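Side-chain contacts in SusD homolog (Bacteroides thetaiotaomicron, PDB 4MRU), which probably binds mucin O-glycans at the outer membrane as a SusD-like lipoprotein with a TPR-like helical fold: residues S88-K93 and T116-V121; I265-G270 and I415-W420; L202-A207 and K225-G230. One frame throughout, in Å; residues are numbered along the deposited sequence. Where two conformers were deposited one is given.

Interaction 1 of 3, residues S88-K93 and T116-V121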
ATOM      1  N   SER A  88      11.786  15.257   3.243  1.00 22.46           N
ATOM      2  CA  SER A  88      13.000  16.037   3.031  0.50 23.56           C
ATOM      3  C   SER A  88      13.706  15.634   1.741  1.00 24.68           C
ATOM      4  O   SER A  88      14.481  16.415   1.182  1.00 23.45           O
ATOM      5  CB  SER A  88      13.943  15.883   4.212  0.50 25.79           C
ATOM      6  OG  SER A  88      14.431  14.571   4.266  0.50 23.60           O
ATOM      7  N   GLU A  89      13.463  14.418   1.274  1.00 23.12           N
ATOM      8  CA  GLU A  89      14.071  13.994   0.000  1.00 22.88           C
ATOM      9  C   GLU A  89      13.229  14.374  -1.209  1.00 22.61           C
ATOM     10  O   GLU A  89      13.767  14.547  -2.302  1.00 22.78           O
ATOM     11  CB  GLU A  89      14.316  12.517   0.013  1.00 23.85           C
ATOM     12  CG  GLU A  89      15.427  12.135   0.977  1.00 27.17           C
ATOM     13  CD  GLU A  89      15.700  10.642   1.045  1.00 36.71           C
ATOM     14  OE1 GLU A  89      15.442   9.941   0.051  1.00 37.20           O
ATOM     15  OE2 GLU A  89      16.199  10.176   2.106  1.00 41.64           O
ATOM     16  N   THR A  90      11.917  14.471  -1.024  1.00 22.53           N
ATOM     17  CA  THR A  90      11.028  14.773  -2.135  1.00 21.17           C
ATOM     18  C   THR A  90      11.195  16.221  -2.587  1.00 21.42           C
ATOM     19  O   THR A  90      11.352  16.492  -3.790  1.00 19.19           O
ATOM     20  CB  THR A  90       9.544  14.486  -1.805  1.00 20.64           C
ATOM     21  OG1 THR A  90       9.365  13.076  -1.607  1.00 22.32           O
ATOM     22  CG2 THR A  90       8.662  14.913  -2.934  1.00 24.38           C
ATOM     23  N   TYR A  91      11.167  17.159  -1.647  1.00 20.97           N
ATOM     24  CA  TYR A  91      10.947  18.538  -2.039  1.00 21.59           C
ATOM     25  C   TYR A  91      12.136  19.186  -2.739  1.00 25.03           C
ATOM     26  O   TYR A  91      11.921  19.984  -3.646  1.00 24.58           O
ATOM     27  CB  TYR A  91      10.488  19.383  -0.843  1.00 24.40           C
ATOM     28  CG  TYR A  91       8.996  19.208  -0.694  1.00 26.03           C
ATOM     29  CD1 TYR A  91       8.116  19.905  -1.514  1.00 27.22           C
ATOM     30  CD2 TYR A  91       8.479  18.269   0.177  1.00 24.71           C
ATOM     31  CE1 TYR A  91       6.767  19.691  -1.436  1.00 26.08           C
ATOM     32  CE2 TYR A  91       7.117  18.039   0.266  1.00 24.01           C
ATOM     33  CZ  TYR A  91       6.259  18.756  -0.539  1.00 24.69           C
ATOM     34  OH  TYR A  91       4.897  18.536  -0.452  1.00 22.55           O
ATOM     35  N   PRO A  92      13.371  18.850  -2.367  1.00 26.62           N
ATOM     36  CA  PRO A  92      14.461  19.392  -3.210  1.00 26.83           C
ATOM     37  C   PRO A  92      14.409  18.896  -4.685  1.00 24.87           C
ATOM     38  O   PRO A  92      14.757  19.636  -5.616  1.00 22.94           O
ATOM     39  CB  PRO A  92      15.740  18.911  -2.488  1.00 29.09           C
ATOM     40  CG  PRO A  92      15.291  18.572  -1.084  1.00 27.27           C
ATOM     41  CD  PRO A  92      13.891  18.039  -1.254  1.00 25.23           C
ATOM     42  N   LYS A  93      13.935  17.679  -4.909  1.00 22.20           N
ATOM     43  CA  LYS A  93      13.853  17.175  -6.293  1.00 23.74           C
ATOM     44  C   LYS A  93      12.688  17.835  -7.025  1.00 23.51           C
ATOM     45  O   LYS A  93      12.839  18.286  -8.172  1.00 24.86           O
ATOM     46  CB  LYS A  93      13.724  15.667  -6.308  1.00 21.14           C
ATOM     47  CG  LYS A  93      14.904  14.916  -5.704  1.00 22.83           C
ATOM     48  CD  LYS A  93      14.548  13.431  -5.631  1.00 22.91           C
ATOM     49  CE  LYS A  93      15.677  12.579  -5.046  1.00 25.46           C
ATOM     50  NZ  LYS A  93      16.106  13.113  -3.738  1.00 29.70           N
ATOM     51  N   THR A 116       1.752  11.086  -6.020  1.00 19.31           N
ATOM     52  CA  THR A 116       1.890   9.654  -5.813  1.00 17.46           C
ATOM     53  C   THR A 116       2.691   9.339  -4.523  1.00 17.20           C
ATOM     54  O   THR A 116       2.331   8.464  -3.767  1.00 18.72           O
ATOM     55  CB  THR A 116       2.550   9.010  -7.057  1.00 19.57           C
ATOM     56  OG1 THR A 116       1.780   9.328  -8.221  1.00 19.60           O
ATOM     57  CG2 THR A 116       2.681   7.501  -6.907  1.00 20.48           C
ATOM     58  N   ILE A 117       3.792  10.049  -4.298  1.00 16.99           N
ATOM     59  CA  ILE A 117       4.611   9.870  -3.106  1.00 15.78           C
ATOM     60  C   ILE A 117       3.810  10.198  -1.852  1.00 16.95           C
ATOM     61  O   ILE A 117       3.780   9.448  -0.877  1.00 16.70           O
ATOM     62  CB  ILE A 117       5.836  10.811  -3.142  1.00 17.30           C
ATOM     63  CG1 ILE A 117       6.788  10.375  -4.226  1.00 17.71           C
ATOM     64  CG2 ILE A 117       6.558  10.807  -1.798  1.00 19.00           C
ATOM     65  CD1 ILE A 117       7.784  11.442  -4.663  1.00 20.02           C
HETATM   66  N   MSE A 118       3.154  11.352  -1.896  1.00 16.84           N
HETATM   67  CA  MSE A 118       2.566  11.895  -0.693  1.00 20.58           C
HETATM   68  C   MSE A 118       1.181  11.347  -0.375  1.00 20.71           C
HETATM   69  O   MSE A 118       0.721  11.472   0.772  1.00 18.34           O
HETATM   70  CB  MSE A 118       2.468  13.405  -0.834  1.00 20.05           C
HETATM   71  CG  MSE A 118       3.842  14.074  -0.895  1.00 21.61           C
HETATM   72 SE   MSE A 118       4.890  13.708   0.755  0.75 27.08          SE
HETATM   73  CE  MSE A 118       6.695  14.212   0.115  1.00 25.58           C
ATOM     74  N   GLN A 119       0.492  10.757  -1.346  1.00 18.86           N
ATOM     75  CA  GLN A 119      -0.761  10.047  -1.036  1.00 20.01           C
ATOM     76  C   GLN A 119      -0.505   8.991   0.054  1.00 19.60           C
ATOM     77  O   GLN A 119      -1.296   8.819   1.002  1.00 20.44           O
ATOM     78  CB  GLN A 119      -1.382   9.421  -2.299  1.00 24.46           C
ATOM     79  CG  GLN A 119      -2.592   8.495  -2.077  1.00 26.18           C
ATOM     80  CD  GLN A 119      -2.173   7.043  -2.145  1.00 30.04           C
ATOM     81  OE1 GLN A 119      -1.910   6.518  -3.223  1.00 34.34           O
ATOM     82  NE2 GLN A 119      -2.069   6.392  -0.997  1.00 36.24           N
ATOM     83  N   ARG A 120       0.623   8.316  -0.043  1.00 18.98           N
ATOM     84  CA  ARG A 120       0.986   7.281   0.908  1.00 17.79           C
ATOM     85  C   ARG A 120       1.257   7.918   2.277  1.00 16.41           C
ATOM     86  O   ARG A 120       0.828   7.410   3.316  1.00 17.86           O
ATOM     87  CB  ARG A 120       2.202   6.508   0.443  1.00 20.72           C
ATOM     88  CG  ARG A 120       1.952   5.526  -0.696  1.00 25.21           C
ATOM     89  CD  ARG A 120       3.168   5.318  -1.554  1.00 21.82           C
ATOM     90  NE  ARG A 120       4.376   5.030  -0.758  1.00 22.14           N
ATOM     91  CZ  ARG A 120       4.696   3.821  -0.302  1.00 24.25           C
ATOM     92  NH1 ARG A 120       3.885   2.778  -0.497  1.00 22.14           N
ATOM     93  NH2 ARG A 120       5.779   3.673   0.405  1.00 24.94           N
ATOM     94  N   VAL A 121       1.975   9.026   2.282  1.00 17.49           N
ATOM     95  CA  VAL A 121       2.354   9.654   3.539  1.00 16.77           C
ATOM     96  C   VAL A 121       1.146  10.190   4.306  1.00 17.27           C
ATOM     97  O   VAL A 121       1.037   9.981   5.499  1.00 18.75           O
ATOM     98  CB  VAL A 121       3.384  10.784   3.302  1.00 18.43           C
ATOM     99  CG1 VAL A 121       3.793  11.449   4.594  1.00 18.89           C
ATOM    100  CG2 VAL A 121       4.619  10.200   2.593  1.00 18.99           C
TER

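Interaction 2 of 3, residues I265-G270 and I415-W420. With EDO (1,2-ethanediol), chain I.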
ATOM      1  N   ILE A 265      -0.221 -16.333   4.523  1.00 20.14           N
ATOM      2  CA  ILE A 265      -0.120 -17.786   4.378  1.00 21.33           C
ATOM      3  C   ILE A 265      -1.409 -18.549   4.765  1.00 23.43           C
ATOM      4  O   ILE A 265      -1.771 -19.523   4.094  1.00 25.52           O
ATOM      5  CB  ILE A 265       1.076 -18.328   5.183  1.00 26.07           C
ATOM      6  CG1 ILE A 265       2.368 -17.715   4.680  1.00 24.30           C
ATOM      7  CG2 ILE A 265       1.154 -19.842   5.082  1.00 31.98           C
ATOM      8  CD1 ILE A 265       2.787 -18.167   3.306  1.00 29.32           C
ATOM      9  N   CYS A 266      -2.099 -18.129   5.828  1.00 21.96           N
ATOM     10  CA  CYS A 266      -3.357 -18.751   6.208  1.00 20.61           C
ATOM     11  C   CYS A 266      -4.390 -18.687   5.097  1.00 18.13           C
ATOM     12  O   CYS A 266      -5.047 -19.686   4.781  1.00 20.46           O
ATOM     13  CB  CYS A 266      -3.972 -18.071   7.442  1.00 21.54           C
ATOM     14  SG  CYS A 266      -3.137 -18.499   8.968  1.00 26.09           S
ATOM     15  N   TYR A 267      -4.549 -17.506   4.501  1.00 17.64           N
ATOM     16  CA  TYR A 267      -5.471 -17.372   3.415  1.00 18.71           C
ATOM     17  C   TYR A 267      -5.013 -18.193   2.184  1.00 17.73           C
ATOM     18  O   TYR A 267      -5.786 -18.951   1.654  1.00 20.31           O
ATOM     19  CB  TYR A 267      -5.630 -15.922   2.985  1.00 20.92           C
ATOM     20  CG  TYR A 267      -6.489 -15.081   3.885  1.00 20.63           C
ATOM     21  CD1 TYR A 267      -5.992 -14.537   5.074  1.00 18.39           C
ATOM     22  CD2 TYR A 267      -7.829 -14.812   3.545  1.00 21.79           C
ATOM     23  CE1 TYR A 267      -6.771 -13.737   5.872  1.00 18.68           C
ATOM     24  CE2 TYR A 267      -8.616 -14.037   4.364  1.00 19.92           C
ATOM     25  CZ  TYR A 267      -8.107 -13.510   5.515  1.00 19.27           C
ATOM     26  OH  TYR A 267      -8.930 -12.719   6.268  1.00 19.51           O
HETATM   27  N   MSE A 268      -3.764 -18.022   1.753  1.00 17.94           N
HETATM   28  CA  MSE A 268      -3.315 -18.596   0.460  1.00 18.69           C
HETATM   29  C   MSE A 268      -3.110 -20.105   0.572  1.00 17.65           C
HETATM   30  O   MSE A 268      -3.353 -20.816  -0.420  1.00 19.13           O
HETATM   31  CB  MSE A 268      -2.066 -17.899  -0.054  1.00 22.35           C
HETATM   32  CG  MSE A 268      -2.406 -16.530  -0.613  1.00 21.58           C
HETATM   33 SE   MSE A 268      -0.806 -15.569  -1.209  0.75 25.42          SE
HETATM   34  CE  MSE A 268      -0.739 -16.280  -3.099  1.00 16.83           C
ATOM     35  N   ASN A 269      -2.692 -20.631   1.715  1.00 17.02           N
ATOM     36  CA  ASN A 269      -2.712 -22.102   1.917  1.00 22.05           C
ATOM     37  C   ASN A 269      -4.145 -22.654   2.002  1.00 25.51           C
ATOM     38  O   ASN A 269      -4.432 -23.708   1.460  1.00 21.66           O
ATOM     39  CB  ASN A 269      -1.943 -22.551   3.154  1.00 21.75           C
ATOM     40  CG  ASN A 269      -0.443 -22.569   2.948  1.00 23.28           C
ATOM     41  OD1 ASN A 269       0.088 -22.372   1.837  1.00 22.77           O
ATOM     42  ND2 ASN A 269       0.250 -22.829   4.009  1.00 24.02           N
ATOM     43  N   GLY A 270      -5.030 -21.949   2.708  1.00 22.93           N
ATOM     44  CA  GLY A 270      -6.442 -22.362   2.784  1.00 22.54           C
ATOM     45  C   GLY A 270      -7.069 -22.458   1.391  1.00 22.88           C
ATOM     46  O   GLY A 270      -7.808 -23.376   1.095  1.00 21.10           O
ATOM     47  N   ILE A 415     -13.742  -9.071  -2.325  1.00 16.73           N
ATOM     48  CA  ILE A 415     -13.082  -8.140  -3.236  1.00 15.67           C
ATOM     49  C   ILE A 415     -11.775  -7.642  -2.586  1.00 17.41           C
ATOM     50  O   ILE A 415     -10.719  -7.682  -3.175  1.00 15.96           O
ATOM     51  CB  ILE A 415     -13.983  -6.955  -3.600  1.00 18.77           C
ATOM     52  CG1 ILE A 415     -15.156  -7.421  -4.475  1.00 20.22           C
ATOM     53  CG2 ILE A 415     -13.169  -5.847  -4.271  1.00 20.50           C
ATOM     54  CD1 ILE A 415     -16.232  -6.399  -4.636  1.00 18.12           C
ATOM     55  N   ILE A 416     -11.839  -7.218  -1.336  1.00 16.15           N
ATOM     56  CA  ILE A 416     -10.690  -6.631  -0.701  1.00 16.55           C
ATOM     57  C   ILE A 416      -9.670  -7.705  -0.344  1.00 15.71           C
ATOM     58  O   ILE A 416      -8.431  -7.503  -0.451  1.00 18.01           O
ATOM     59  CB  ILE A 416     -11.097  -5.845   0.564  1.00 15.56           C
ATOM     60  CG1 ILE A 416     -12.005  -4.645   0.238  1.00 18.24           C
ATOM     61  CG2 ILE A 416      -9.853  -5.368   1.306  1.00 17.72           C
ATOM     62  CD1 ILE A 416     -11.428  -3.584  -0.692  1.00 20.14           C
ATOM     63  N   THR A 417     -10.147  -8.871   0.054  1.00 16.04           N
ATOM     64  CA  THR A 417      -9.217  -9.996   0.336  1.00 15.77           C
ATOM     65  C   THR A 417      -8.417 -10.369  -0.905  1.00 17.43           C
ATOM     66  O   THR A 417      -7.191 -10.529  -0.859  1.00 20.07           O
ATOM     67  CB  THR A 417      -9.967 -11.208   0.865  1.00 15.78           C
ATOM     68  OG1 THR A 417     -10.529 -10.884   2.139  1.00 19.24           O
ATOM     69  CG2 THR A 417      -9.032 -12.401   1.057  1.00 15.22           C
ATOM     70  N   GLN A 418      -9.112 -10.518  -2.024  1.00 17.16           N
ATOM     71  CA  GLN A 418      -8.421 -10.830  -3.294  1.00 16.94           C
ATOM     72  C   GLN A 418      -7.495  -9.693  -3.762  1.00 16.69           C
ATOM     73  O   GLN A 418      -6.402  -9.931  -4.263  1.00 15.67           O
ATOM     74  CB  GLN A 418      -9.447 -11.227  -4.347  1.00 16.59           C
ATOM     75  CG  GLN A 418      -9.995 -12.620  -4.074  1.00 18.28           C
ATOM     76  CD  GLN A 418      -8.901 -13.682  -4.128  1.00 19.27           C
ATOM     77  OE1 GLN A 418      -8.034 -13.698  -5.041  1.00 19.51           O
ATOM     78  NE2 GLN A 418      -9.011 -14.640  -3.263  1.00 19.13           N
ATOM     79  N   LYS A 419      -7.932  -8.458  -3.571  1.00 15.96           N
ATOM     80  CA  LYS A 419      -7.077  -7.304  -3.873  1.00 15.88           C
ATOM     81  C   LYS A 419      -5.823  -7.346  -3.033  1.00 18.46           C
ATOM     82  O   LYS A 419      -4.725  -7.053  -3.532  1.00 16.98           O
ATOM     83  CB  LYS A 419      -7.826  -5.983  -3.652  1.00 17.48           C
ATOM     84  CG  LYS A 419      -7.044  -4.816  -4.165  1.00 19.45           C
ATOM     85  CD  LYS A 419      -7.841  -3.551  -4.188  1.00 21.61           C
ATOM     86  CE  LYS A 419      -8.194  -3.026  -2.809  1.00 20.88           C
ATOM     87  NZ  LYS A 419      -8.792  -1.665  -3.010  1.00 22.61           N
ATOM     88  N   TRP A 420      -5.985  -7.701  -1.757  1.00 19.91           N
ATOM     89  CA  TRP A 420      -4.833  -7.819  -0.802  1.00 18.39           C
ATOM     90  C   TRP A 420      -3.823  -8.887  -1.193  1.00 19.38           C
ATOM     91  O   TRP A 420      -2.591  -8.651  -1.108  1.00 17.29           O
ATOM     92  CB  TRP A 420      -5.387  -8.080   0.583  1.00 17.53           C
ATOM     93  CG  TRP A 420      -4.490  -8.454   1.662  1.00 18.73           C
ATOM     94  CD1 TRP A 420      -3.715  -7.642   2.399  1.00 23.94           C
ATOM     95  CD2 TRP A 420      -4.394  -9.747   2.252  1.00 18.94           C
ATOM     96  NE1 TRP A 420      -3.111  -8.341   3.409  1.00 18.25           N
ATOM     97  CE2 TRP A 420      -3.512  -9.639   3.345  1.00 17.56           C
ATOM     98  CE3 TRP A 420      -4.989 -10.987   1.973  1.00 22.63           C
ATOM     99  CZ2 TRP A 420      -3.181 -10.713   4.127  1.00 18.41           C
ATOM    100  CZ3 TRP A 420      -4.695 -12.053   2.786  1.00 21.34           C
ATOM    101  CH2 TRP A 420      -3.800 -11.919   3.852  1.00 19.79           C
TER
HETATM  102  C1  EDO I 607      -1.835 -22.336   7.109  1.00 35.54           C
HETATM  103  O1  EDO I 607      -1.295 -23.531   6.513  1.00 34.82           O
HETATM  104  C2  EDO I 607      -0.932 -21.810   8.224  1.00 39.97           C
HETATM  105  O2  EDO I 607      -0.693 -22.753   9.315  1.00 32.10           O

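Interaction 3 of 3, residues L202-A207 and K225-G230. With EDO (1,2-ethanediol), chain E; EDO (1,2-ethanediol), chain F.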
ATOM      1  N   LEU A 202      -4.871   6.146 -10.192  1.00 18.01           N
ATOM      2  CA  LEU A 202      -4.617   6.745  -8.884  1.00 17.13           C
ATOM      3  C   LEU A 202      -5.807   7.572  -8.426  1.00 19.76           C
ATOM      4  O   LEU A 202      -6.152   7.524  -7.244  1.00 18.83           O
ATOM      5  CB  LEU A 202      -3.399   7.633  -8.949  1.00 19.68           C
ATOM      6  CG  LEU A 202      -2.865   8.272  -7.671  1.00 19.50           C
ATOM      7  CD1 LEU A 202      -2.575   7.218  -6.624  1.00 21.90           C
ATOM      8  CD2 LEU A 202      -1.616   9.086  -7.993  1.00 23.61           C
ATOM      9  N   GLN A 203      -6.423   8.342  -9.334  1.00 16.97           N
ATOM     10  CA  GLN A 203      -7.657   9.068  -8.997  1.00 19.23           C
ATOM     11  C   GLN A 203      -8.744   8.099  -8.513  1.00 19.56           C
ATOM     12  O   GLN A 203      -9.446   8.383  -7.549  1.00 22.79           O
ATOM     13  CB  GLN A 203      -8.194   9.848 -10.171  1.00 20.00           C
ATOM     14  CG  GLN A 203      -7.361  11.036 -10.606  1.00 23.02           C
ATOM     15  CD  GLN A 203      -7.813  11.592 -11.968  1.00 23.09           C
ATOM     16  OE1 GLN A 203      -8.116  10.842 -12.905  1.00 25.80           O
ATOM     17  NE2 GLN A 203      -7.861  12.920 -12.068  1.00 24.77           N
ATOM     18  N   LEU A 204      -8.863   6.961  -9.170  1.00 18.59           N
ATOM     19  CA  LEU A 204      -9.821   5.937  -8.774  1.00 18.81           C
ATOM     20  C   LEU A 204      -9.532   5.388  -7.363  1.00 20.46           C
ATOM     21  O   LEU A 204     -10.427   5.246  -6.540  1.00 17.08           O
ATOM     22  CB  LEU A 204      -9.807   4.808  -9.800  1.00 18.84           C
ATOM     23  CG  LEU A 204     -10.714   3.604  -9.524  1.00 18.30           C
ATOM     24  CD1 LEU A 204     -12.165   4.037  -9.385  1.00 20.01           C
ATOM     25  CD2 LEU A 204     -10.567   2.585 -10.630  1.00 23.32           C
ATOM     26  N   ARG A 205      -8.267   5.074  -7.108  1.00 19.40           N
ATOM     27  CA  ARG A 205      -7.858   4.568  -5.805  1.00 19.01           C
ATOM     28  C   ARG A 205      -8.193   5.573  -4.695  1.00 18.34           C
ATOM     29  O   ARG A 205      -8.768   5.231  -3.696  1.00 17.41           O
ATOM     30  CB  ARG A 205      -6.360   4.309  -5.801  1.00 22.12           C
ATOM     31  CG  ARG A 205      -5.848   3.787  -4.486  1.00 21.77           C
ATOM     32  CD  ARG A 205      -4.326   3.945  -4.366  1.00 23.73           C
ATOM     33  NE  ARG A 205      -3.627   2.783  -4.898  1.00 28.89           N
ATOM     34  CZ  ARG A 205      -2.299   2.694  -4.976  1.00 31.20           C
ATOM     35  NH1 ARG A 205      -1.545   3.713  -4.572  1.00 25.91           N
ATOM     36  NH2 ARG A 205      -1.737   1.593  -5.461  1.00 28.82           N
HETATM   37  N   MSE A 206      -7.809   6.823  -4.917  1.00 18.06           N
HETATM   38  CA  MSE A 206      -8.016   7.871  -3.930  1.00 18.68           C
HETATM   39  C   MSE A 206      -9.481   8.197  -3.745  1.00 21.47           C
HETATM   40  O   MSE A 206      -9.920   8.424  -2.620  1.00 19.80           O
HETATM   41  CB  MSE A 206      -7.272   9.101  -4.403  1.00 19.45           C
HETATM   42  CG  MSE A 206      -5.762   8.916  -4.281  1.00 22.39           C
HETATM   43 SE   MSE A 206      -4.846  10.482  -5.089  0.75 33.94          SE
HETATM   44  CE  MSE A 206      -5.961  11.956  -4.383  1.00 32.50           C
ATOM     45  N   ALA A 207     -10.257   8.172  -4.816  1.00 19.13           N
ATOM     46  CA  ALA A 207     -11.713   8.316  -4.680  1.00 20.79           C
ATOM     47  C   ALA A 207     -12.299   7.225  -3.792  1.00 18.88           C
ATOM     48  O   ALA A 207     -13.109   7.504  -2.905  1.00 20.23           O
ATOM     49  CB  ALA A 207     -12.383   8.331  -6.050  1.00 19.59           C
ATOM     50  N   LYS A 225     -15.516   9.636 -13.551  1.00 22.98           N
ATOM     51  CA  LYS A 225     -14.827  10.365 -14.617  1.00 21.08           C
ATOM     52  C   LYS A 225     -13.474   9.731 -14.947  1.00 26.81           C
ATOM     53  O   LYS A 225     -13.067   9.682 -16.129  1.00 22.80           O
ATOM     54  CB  LYS A 225     -14.618  11.835 -14.276  1.00 22.98           C
ATOM     55  CG  LYS A 225     -15.924  12.603 -14.338  1.00 33.51           C
ATOM     56  CD  LYS A 225     -15.754  14.034 -13.796  1.00 45.69           C
ATOM     57  CE  LYS A 225     -17.083  14.785 -13.824  1.00 55.95           C
ATOM     58  NZ  LYS A 225     -16.887  16.258 -13.772  1.00 67.51           N
ATOM     59  N   ALA A 226     -12.794   9.240 -13.915  1.00 19.27           N
ATOM     60  CA  ALA A 226     -11.485   8.602 -14.086  1.00 19.77           C
ATOM     61  C   ALA A 226     -11.577   7.335 -14.939  1.00 21.84           C
ATOM     62  O   ALA A 226     -10.810   7.169 -15.877  1.00 20.82           O
ATOM     63  CB  ALA A 226     -10.895   8.276 -12.744  1.00 19.87           C
ATOM     64  N   VAL A 227     -12.559   6.485 -14.634  1.00 22.56           N
ATOM     65  CA  VAL A 227     -12.800   5.313 -15.435  1.00 22.22           C
ATOM     66  C   VAL A 227     -13.146   5.678 -16.865  1.00 20.63           C
ATOM     67  O   VAL A 227     -12.632   5.072 -17.820  1.00 21.85           O
ATOM     68  CB  VAL A 227     -13.911   4.433 -14.790  1.00 21.60           C
ATOM     69  CG1 VAL A 227     -14.397   3.367 -15.739  1.00 21.83           C
ATOM     70  CG2 VAL A 227     -13.354   3.779 -13.554  1.00 21.82           C
ATOM     71  N   THR A 228     -14.014   6.670 -17.051  1.00 23.69           N
ATOM     72  CA  THR A 228     -14.333   7.108 -18.388  1.00 27.08           C
ATOM     73  C   THR A 228     -13.095   7.596 -19.136  1.00 28.25           C
ATOM     74  O   THR A 228     -12.969   7.353 -20.316  1.00 21.40           O
ATOM     75  CB  THR A 228     -15.422   8.219 -18.360  1.00 25.71           C
ATOM     76  OG1 THR A 228     -16.582   7.655 -17.770  1.00 24.24           O
ATOM     77  CG2 THR A 228     -15.750   8.705 -19.748  1.00 31.74           C
ATOM     78  N   ALA A 229     -12.187   8.281 -18.443  1.00 23.92           N
ATOM     79  CA  ALA A 229     -10.981   8.832 -19.095  1.00 21.91           C
ATOM     80  C   ALA A 229      -9.973   7.759 -19.463  1.00 24.97           C
ATOM     81  O   ALA A 229      -9.114   8.010 -20.323  1.00 23.02           O
ATOM     82  CB  ALA A 229     -10.302   9.891 -18.203  1.00 23.01           C
ATOM     83  N   GLY A 230     -10.075   6.585 -18.835  1.00 23.96           N
ATOM     84  CA  GLY A 230      -9.267   5.445 -19.182  1.00 20.72           C
ATOM     85  C   GLY A 230      -8.305   5.092 -18.045  1.00 22.71           C
ATOM     86  O   GLY A 230      -7.433   5.869 -17.705  1.00 20.43           O
TER
HETATM   87  C1  EDO E 603      -9.734  13.949 -15.014  1.00 23.22           C
HETATM   88  O1  EDO E 603      -8.337  13.951 -14.724  1.00 28.91           O
HETATM   89  C2  EDO E 603     -10.117  12.563 -15.475  1.00 29.98           C
HETATM   90  O2  EDO E 603     -10.167  11.761 -14.302  1.00 25.37           O
HETATM   91  C1  EDO F 604       1.730   3.944  -5.347  1.00 40.91           C
HETATM   92  O1  EDO F 604       1.274   4.128  -4.002  1.00 43.43           O
HETATM   93  C2  EDO F 604       2.403   2.616  -5.297  1.00 39.66           C
HETATM   94  O2  EDO F 604       1.350   1.724  -4.976  1.00 36.18           O

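Interaction 1 of 3, residues S88-K93 and T116-V121
A chi1 of -66° in T90 and a bend at chi2 (-60°) in M118, a selenomethionine, bring these two side chains together tip to tip. In T90 the torsion sets CG2 anti to the backbone N and OG1 beside that N, so both branches face helix 116-121. In M118 the bend brings the terminal methyl up to the tip of the threonine. There M118 CE lies 3.4 Å from T90 CB, tighter than usual for two carbons, and 3.4 Å from T90 OG1. The hydroxyl oxygen also has the CG2 branch of I117 at 3.6 Å, while I117 CD1 lies 4.0 Å from T90 CG2. A hydroxyl is tolerated among these methyls because OG1 is hydrogen-bonded to V86 O, one turn back in its own helix. The two segments belong to consecutive helices, 81-100 and 104-125, which form an antiparallel helical hairpin, consistent with the TPR-like character of the SusD family. The axes of 88-93 and 116-121 run at 155° and approach to 11.5 Å, a wide spacing that the long methionine chain (here selenomethionine) and I117 span to reach the short T90. Y91 adds an oblique contact, with CE2 3.9 Å from M118 CE, and its OH is bonded to R114 NE on the second helix. The first helix kinks at P92, which has no N-H to give to the turn before it. L31 of helix 24-32 touches both T90 and I117, continuing the apolar packing.

Interaction 2 of 3, residues I265-G270 and I415-W420
Y267 and W420 meet at about a right angle, and the tyrosine can be followed outward from its backbone. CB, lying in the plane of the indole at its edge, is 4.0 Å from W420 CZ3. At CG the same indole carbon is 3.7 Å away. CD1 comes closer, with CZ3 and CH2 of W420 both at 3.6 Å, and CE1 still has CH2 at 4.0 Å. The indole edge thus stands over one face of the tyrosine ring, offset toward the rim: a T-shaped stack with the six-membered rings 5.0 Å between centroids and the planes at 71°. CD2 and CE2 instead meet the CG2 methyl of T417, each at 3.7 Å. The threonine puts that methyl anti to its own N, and its OG1 turns back to E413 O. At the tip, Y267 OH is bonded to K441 O, which gives the buried hydroxyl a partner; likewise W420 NE1 has A55 O. Large flat rings suit a junction where even the nearest CA atoms, those of Y267 and T417, are 8.8 Å apart. W420 also stacks on Y57. Helix 408-423 packs against helices 327-339, 348-363 and 427-437 too, while helix 262-270 is met by loops, with A394 touching Y267.

Interaction 3 of 3, residues L202-A207 and K225-G230
Q203 OE1 receives the shortest polar bond here, from O2 of a 1,2-ethanediol at 2.6 Å, and also lies against the CB methyl of A226 at 3.8 Å. The other half of the amide donates from Q203 NE2 to O1 of the same diol at 2.9 Å, almost straight at 166°. Able to donate and accept at once, the amide meets both hydroxyls of the diol, which probably comes from the crystallisation liquor; D167 OD2 binds it as well. What fits glutamine to the helix pair is its stem, whose CB, like OE1, lies against the A226 methyl; beyond CG the chain runs extended. With a valine in place of Q203, both diol hydroxyls would probably lose their amide partners and the A226 methyl part of its cover. Small A226 allows a close approach: the axes of 202-207 and 225-229 come within 9.2 Å, nearly antiparallel at 160°, and A226 CB lies near the backbone N of L204. Beside it, L204 CD2 and V227 CG2 meet loosely at 4.2 Å. Helices 192-209 and 216-229 thus form an antiparallel hairpin, flanked by helix 327-339, which touches L204 and V227, while helices 104-125 and 152-173 pack on other sides of helix 192-209.

In the fold
From the N terminus, interaction 1 comes first, pairing consecutive helices 81-100 and 104-125 across 22 intervening residues. Interaction 3 follows, closing another short helical hairpin over 17 residues. Interaction 2 is of longer range: 144 residues separate its segments, and it joins helix 262-270 to helix 408-423 far down the chain. Each loop closes before the next opens, so none nests in or crosses another. In space, interactions 1 and 3 touch directly: Q119 OE1 lies 3.1 Å from R205 NH1, a probable hydrogen bond, and L202 packs on T116. Interaction 2 stays apart, its nearest atoms about 6 Å from interaction 3, and sits across the chain's centre from interaction 1.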